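Local atomic coordinates of Ifi204 (PDB entry 5YZW), a protein that probably acts as an interferon-inducible innate immune sensor that recognises DNA through its HIN domains. Residues A[98-101]-A[102-106]; A[108-111]-A[112-116]. All coordinates share one frame; numbering follows the deposited sequence.

Interaction 1 of 2, residues A[98-101]-A[102-106]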
loop_
_atom_site.group_PDB
_atom_site.type_symbol
_atom_site.label_atom_id
_atom_site.label_comp_id
_atom_site.label_asym_id
_atom_site.label_seq_id
_atom_site.Cartn_x
_atom_site.Cartn_y
_atom_site.Cartn_z
ATOM N N LEU A 98 -15.765 8.885 -2.986
ATOM C CA LEU A 98 -14.457 8.533 -3.534
ATOM C C LEU A 98 -13.426 8.372 -2.427
ATOM O O LEU A 98 -12.550 7.499 -2.508
ATOM C CB LEU A 98 -14.000 9.581 -4.550
ATOM C CG LEU A 98 -12.613 9.344 -5.151
ATOM C CD1 LEU A 98 -12.517 7.981 -5.822
ATOM C CD2 LEU A 98 -12.276 10.436 -6.138
ATOM N N ARG A 99 -13.527 9.193 -1.376
ATOM C CA ARG A 99 -12.632 9.060 -0.230
ATOM C C ARG A 99 -12.753 7.683 0.401
ATOM O O ARG A 99 -11.747 6.998 0.620
ATOM C CB ARG A 99 -12.930 10.144 0.805
ATOM C CG ARG A 99 -12.471 11.530 0.397
ATOM C CD ARG A 99 -12.664 12.549 1.508
ATOM N NE ARG A 99 -12.173 13.866 1.112
ATOM C CZ ARG A 99 -10.933 14.298 1.328
ATOM N NH1 ARG A 99 -10.052 13.514 1.942
ATOM N NH2 ARG A 99 -10.575 15.514 0.935
ATOM N N GLN A 100 -13.979 7.253 0.705
ATOM C CA GLN A 100 -14.098 5.963 1.371
ATOM C C GLN A 100 -13.761 4.826 0.419
ATOM O O GLN A 100 -13.151 3.835 0.835
ATOM C CB GLN A 100 -15.493 5.779 1.971
ATOM C CG GLN A 100 -15.670 4.504 2.846
ATOM C CD GLN A 100 -14.409 4.080 3.633
ATOM O OE1 GLN A 100 -13.725 3.121 3.275
ATOM N NE2 GLN A 100 -14.107 4.810 4.698
ATOM N N ARG A 101 -14.109 4.955 -0.862
ATOM C CA ARG A 101 -13.653 3.954 -1.818
ATOM C C ARG A 101 -12.129 3.849 -1.799
ATOM O O ARG A 101 -11.570 2.749 -1.877
ATOM C CB ARG A 101 -14.175 4.279 -3.218
ATOM C CG ARG A 101 -14.368 3.048 -4.085
ATOM C CD ARG A 101 -15.332 3.288 -5.227
ATOM N NE ARG A 101 -14.634 3.853 -6.377
ATOM C CZ ARG A 101 -14.815 5.093 -6.824
ATOM N NH1 ARG A 101 -15.689 5.895 -6.223
ATOM N NH2 ARG A 101 -14.131 5.529 -7.880
ATOM N N ALA A 102 -11.439 4.980 -1.635
ATOM C CA ALA A 102 -9.979 4.956 -1.656
ATOM C C ALA A 102 -9.395 4.284 -0.422
ATOM O O ALA A 102 -8.301 3.717 -0.495
ATOM C CB ALA A 102 -9.424 6.370 -1.767
ATOM N N ASN A 103 -10.089 4.353 0.714
ATOM C CA ASN A 103 -9.575 3.848 1.980
ATOM C C ASN A 103 -10.230 2.529 2.395
ATOM O O ASN A 103 -10.069 2.090 3.539
ATOM C CB ASN A 103 -9.764 4.922 3.061
ATOM C CG ASN A 103 -9.059 4.587 4.363
ATOM O OD1 ASN A 103 -9.702 4.278 5.369
ATOM N ND2 ASN A 103 -7.733 4.631 4.348
ATOM N N ALA A 104 -10.955 1.873 1.498
ATOM C CA ALA A 104 -11.710 0.696 1.896
ATOM C C ALA A 104 -10.804 -0.522 1.982
ATOM O O ALA A 104 -9.865 -0.680 1.195
ATOM C CB ALA A 104 -12.854 0.430 0.918
ATOM N N THR A 105 -11.086 -1.372 2.952
ATOM C CA THR A 105 -10.439 -2.666 3.081
ATOM C C THR A 105 -11.278 -3.722 2.379
ATOM O O THR A 105 -12.480 -3.834 2.659
ATOM C CB THR A 105 -10.259 -3.031 4.551
ATOM O OG1 THR A 105 -9.147 -2.305 5.100
ATOM C CG2 THR A 105 -10.004 -4.519 4.703
ATOM N N PRO A 106 -10.714 -4.490 1.447
ATOM C CA PRO A 106 -11.504 -5.530 0.777
ATOM C C PRO A 106 -11.946 -6.598 1.771
ATOM O O PRO A 106 -11.194 -6.978 2.672
ATOM C CB PRO A 106 -10.536 -6.108 -0.272
ATOM C CG PRO A 106 -9.317 -5.243 -0.250
ATOM C CD PRO A 106 -9.300 -4.504 1.045
#

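Interaction 2 of 2, residues A[108-111]-A[112-116]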
loop_
_atom_site.group_PDB
_atom_site.type_symbol
_atom_site.label_atom_id
_atom_site.label_comp_id
_atom_site.label_asym_id
_atom_site.label_seq_id
_atom_site.Cartn_x
_atom_site.Cartn_y
_atom_site.Cartn_z
ATOM N N ILE A 108 -12.634 -10.313 3.020
ATOM C CA ILE A 108 -11.882 -11.539 2.752
ATOM C C ILE A 108 -12.579 -12.385 1.695
ATOM O O ILE A 108 -11.933 -12.915 0.781
ATOM C CB ILE A 108 -11.661 -12.313 4.066
ATOM C CG1 ILE A 108 -10.699 -11.532 4.967
ATOM C CG2 ILE A 108 -11.176 -13.742 3.800
ATOM C CD1 ILE A 108 -10.044 -12.356 6.041
ATOM N N SER A 109 -13.910 -12.507 1.784
ATOM C CA SER A 109 -14.646 -13.285 0.792
ATOM C C SER A 109 -14.440 -12.720 -0.602
ATOM O O SER A 109 -14.371 -13.471 -1.580
ATOM C CB SER A 109 -16.138 -13.320 1.129
ATOM O OG SER A 109 -16.659 -12.011 1.292
ATOM N N TYR A 110 -14.331 -11.394 -0.710
ATOM C CA TYR A 110 -14.111 -10.777 -2.012
ATOM C C TYR A 110 -12.720 -11.084 -2.547
ATOM O O TYR A 110 -12.534 -11.185 -3.766
ATOM C CB TYR A 110 -14.322 -9.264 -1.923
ATOM C CG TYR A 110 -14.025 -8.535 -3.203
ATOM C CD1 TYR A 110 -14.920 -8.559 -4.264
ATOM C CD2 TYR A 110 -12.851 -7.827 -3.357
ATOM C CE1 TYR A 110 -14.647 -7.891 -5.441
ATOM C CE2 TYR A 110 -12.569 -7.160 -4.531
ATOM C CZ TYR A 110 -13.469 -7.193 -5.569
ATOM O OH TYR A 110 -13.188 -6.519 -6.743
ATOM N N LEU A 111 -11.735 -11.230 -1.657
ATOM C CA LEU A 111 -10.394 -11.591 -2.097
ATOM C C LEU A 111 -10.367 -12.983 -2.713
ATOM O O LEU A 111 -9.563 -13.239 -3.618
ATOM C CB LEU A 111 -9.418 -11.520 -0.933
ATOM C CG LEU A 111 -9.080 -10.126 -0.429
ATOM C CD1 LEU A 111 -7.905 -10.204 0.526
ATOM C CD2 LEU A 111 -8.750 -9.212 -1.600
ATOM N N PHE A 112 -11.244 -13.883 -2.256
ATOM C CA PHE A 112 -11.267 -15.235 -2.807
ATOM C C PHE A 112 -11.646 -15.239 -4.283
ATOM O O PHE A 112 -11.268 -16.160 -5.015
ATOM C CB PHE A 112 -12.232 -16.114 -2.011
ATOM C CG PHE A 112 -11.829 -16.326 -0.579
ATOM C CD1 PHE A 112 -10.514 -16.153 -0.180
ATOM C CD2 PHE A 112 -12.764 -16.713 0.369
ATOM C CE1 PHE A 112 -10.137 -16.355 1.138
ATOM C CE2 PHE A 112 -12.391 -16.920 1.693
ATOM C CZ PHE A 112 -11.078 -16.741 2.075
ATOM N N SER A 113 -12.389 -14.228 -4.737
ATOM C CA SER A 113 -12.794 -14.143 -6.135
ATOM C C SER A 113 -11.748 -13.475 -7.023
ATOM O O SER A 113 -11.904 -13.492 -8.251
ATOM C CB SER A 113 -14.123 -13.385 -6.253
ATOM O OG SER A 113 -13.949 -12.000 -6.002
ATOM N N GLN A 114 -10.684 -12.916 -6.450
ATOM C CA GLN A 114 -9.724 -12.132 -7.215
ATOM C C GLN A 114 -8.571 -12.991 -7.741
ATOM O O GLN A 114 -8.291 -14.087 -7.244
ATOM C CB GLN A 114 -9.172 -10.986 -6.359
ATOM C CG GLN A 114 -10.217 -9.959 -5.945
ATOM C CD GLN A 114 -10.948 -9.362 -7.139
ATOM O OE1 GLN A 114 -12.074 -9.755 -7.452
ATOM N NE2 GLN A 114 -10.302 -8.417 -7.816
ATOM N N ALA A 115 -7.871 -12.446 -8.736
ATOM C CA ALA A 115 -6.812 -13.178 -9.414
ATOM C C ALA A 115 -5.595 -13.344 -8.511
ATOM O O ALA A 115 -5.164 -12.401 -7.841
ATOM C CB ALA A 115 -6.414 -12.460 -10.703
ATOM N N ARG A 116 -5.052 -14.555 -8.483
ATOM C CA ARG A 116 -3.860 -14.822 -7.688
ATOM C C ARG A 116 -2.690 -14.020 -8.244
ATOM O O ARG A 116 -2.451 -14.014 -9.455
ATOM C CB ARG A 116 -3.539 -16.318 -7.692
ATOM C CG ARG A 116 -4.447 -17.145 -6.790
ATOM C CD ARG A 116 -5.576 -17.833 -7.557
ATOM N NE ARG A 116 -5.866 -19.152 -6.998
ATOM C CZ ARG A 116 -6.759 -20.005 -7.491
ATOM N NH1 ARG A 116 -7.471 -19.682 -8.561
ATOM N NH2 ARG A 116 -6.943 -21.188 -6.909
#

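Interaction 1 of 2, residues A[98-101]-A[102-106]
The C-terminal part of helix 96-103, within the chain that joins the two OB folds of this HIN domain, brings Leu-98, Arg-99 and Gln-100 against Ala-102, Asn-103 and Ala-104. Ala-102 N donates to Leu-98 O at 2.9 Å, the normal i to i+4 bond of an alpha-helix, although the N-H points to the oxygen at 141° and not straight. One residue on, the pattern relaxes. Asn-103 N divides its hydrogen between Arg-99 O and Gln-100 O, each 3.1 Å away, and both bonds are weak. Ala-104 N lies 3.0 Å from Gln-100 O, yet its N-H is turned too far aside for a bond, and the extended backbone of Ala-104 leads the chain away.

Among the side chains, Gln-100 reaches forward. Its CG lies anti to the backbone N (chi1 -173°), and a bend at chi2 (33°) turns the amide toward Ala-104. There OE1 of Gln-100 comes within 3.4 Å of Ala-104 CA. A long polar residue suits this exposed flank, as a small methyl suits the place it leans on. Ala-102 lies on the buried side of the helix: its CB sits 3.4 Å from Arg-99 O and packs on Leu-16 and on Phe-43. Leu-98 also meets Phe-43, while Arg-99 NE is held by Ile-94 O.

The contact thus rests mainly on backbone polar groups, passing from one ordinary bond at Ala-102 N to a weak shared pair at Asn-103 N, and Ala-102 offers just a methyl to the buried side.

Interaction 2 of 2, residues A[108-111]-A[112-116]
With its CG anti to the backbone N (chi1 176°), Tyr-110 swings its ring along the helix toward Gln-114, whose own chain bends at chi2 (-56°) and lays its amide against the phenol. The two planes are 15° apart and stacked, with Gln-114 OE1 3.5 Å from Tyr-110 CZ. A flat polar amide suits this place because it can lie against an aromatic ring.

Tyr-110 O is gripped twice by one residue, Ser-113: OG donates to it at 2.8 Å and the backbone N at 3.2 Å, the latter from well above the carbonyl plane. Serine's short hydroxyl arm is the right length to fold back on this carbonyl. Gln-114 N then donates to Leu-111 O at 3.1 Å, which continues the turn through Gln-114.

Phe-112 faces the helix start. Its N donates to Ile-108 O at 3.3 Å and more weakly to Ser-109 O, while its ring swings back over the same Ile-108 carbonyl, whose oxygen stands 3.6 Å above the ring centre. Ile-108 CG2 meets Phe-112 CZ at 3.5 Å, a branched methyl against a ring carbon.

Beyond the turn, Ile-108 and Leu-111 pack on Tyr-124 of strand 119-132 and Met-147 of strand 145-151, Phe-112 meets the ring of Trp-180 in strand 180-183, and Asp-142 accepts from Ile-108 N, seating helix 108-112 on the second OB fold.

How the interactions relate
From the N terminus, the chain completes the first beta-sheet, the strands ending at 83-84, before entering helix 96-103. Interaction 1 lies there and closes within a few residues; its helix leans on strands 11-25 and 43-48. The far end of interaction 1, Thr-105 and Pro-106, is tied to Glu-123 and Tyr-124, and the chain then enters helix 108-112, where interaction 2 closes just ahead of strand 119-132, the first of the second sheet. The two contacts follow in series, neither nested nor crossed, with centres about 17 Å apart. They touch through Pro-106 CB and Leu-111 CD2, 3.8 Å apart, linking the connector to the helix seated on the second OB fold.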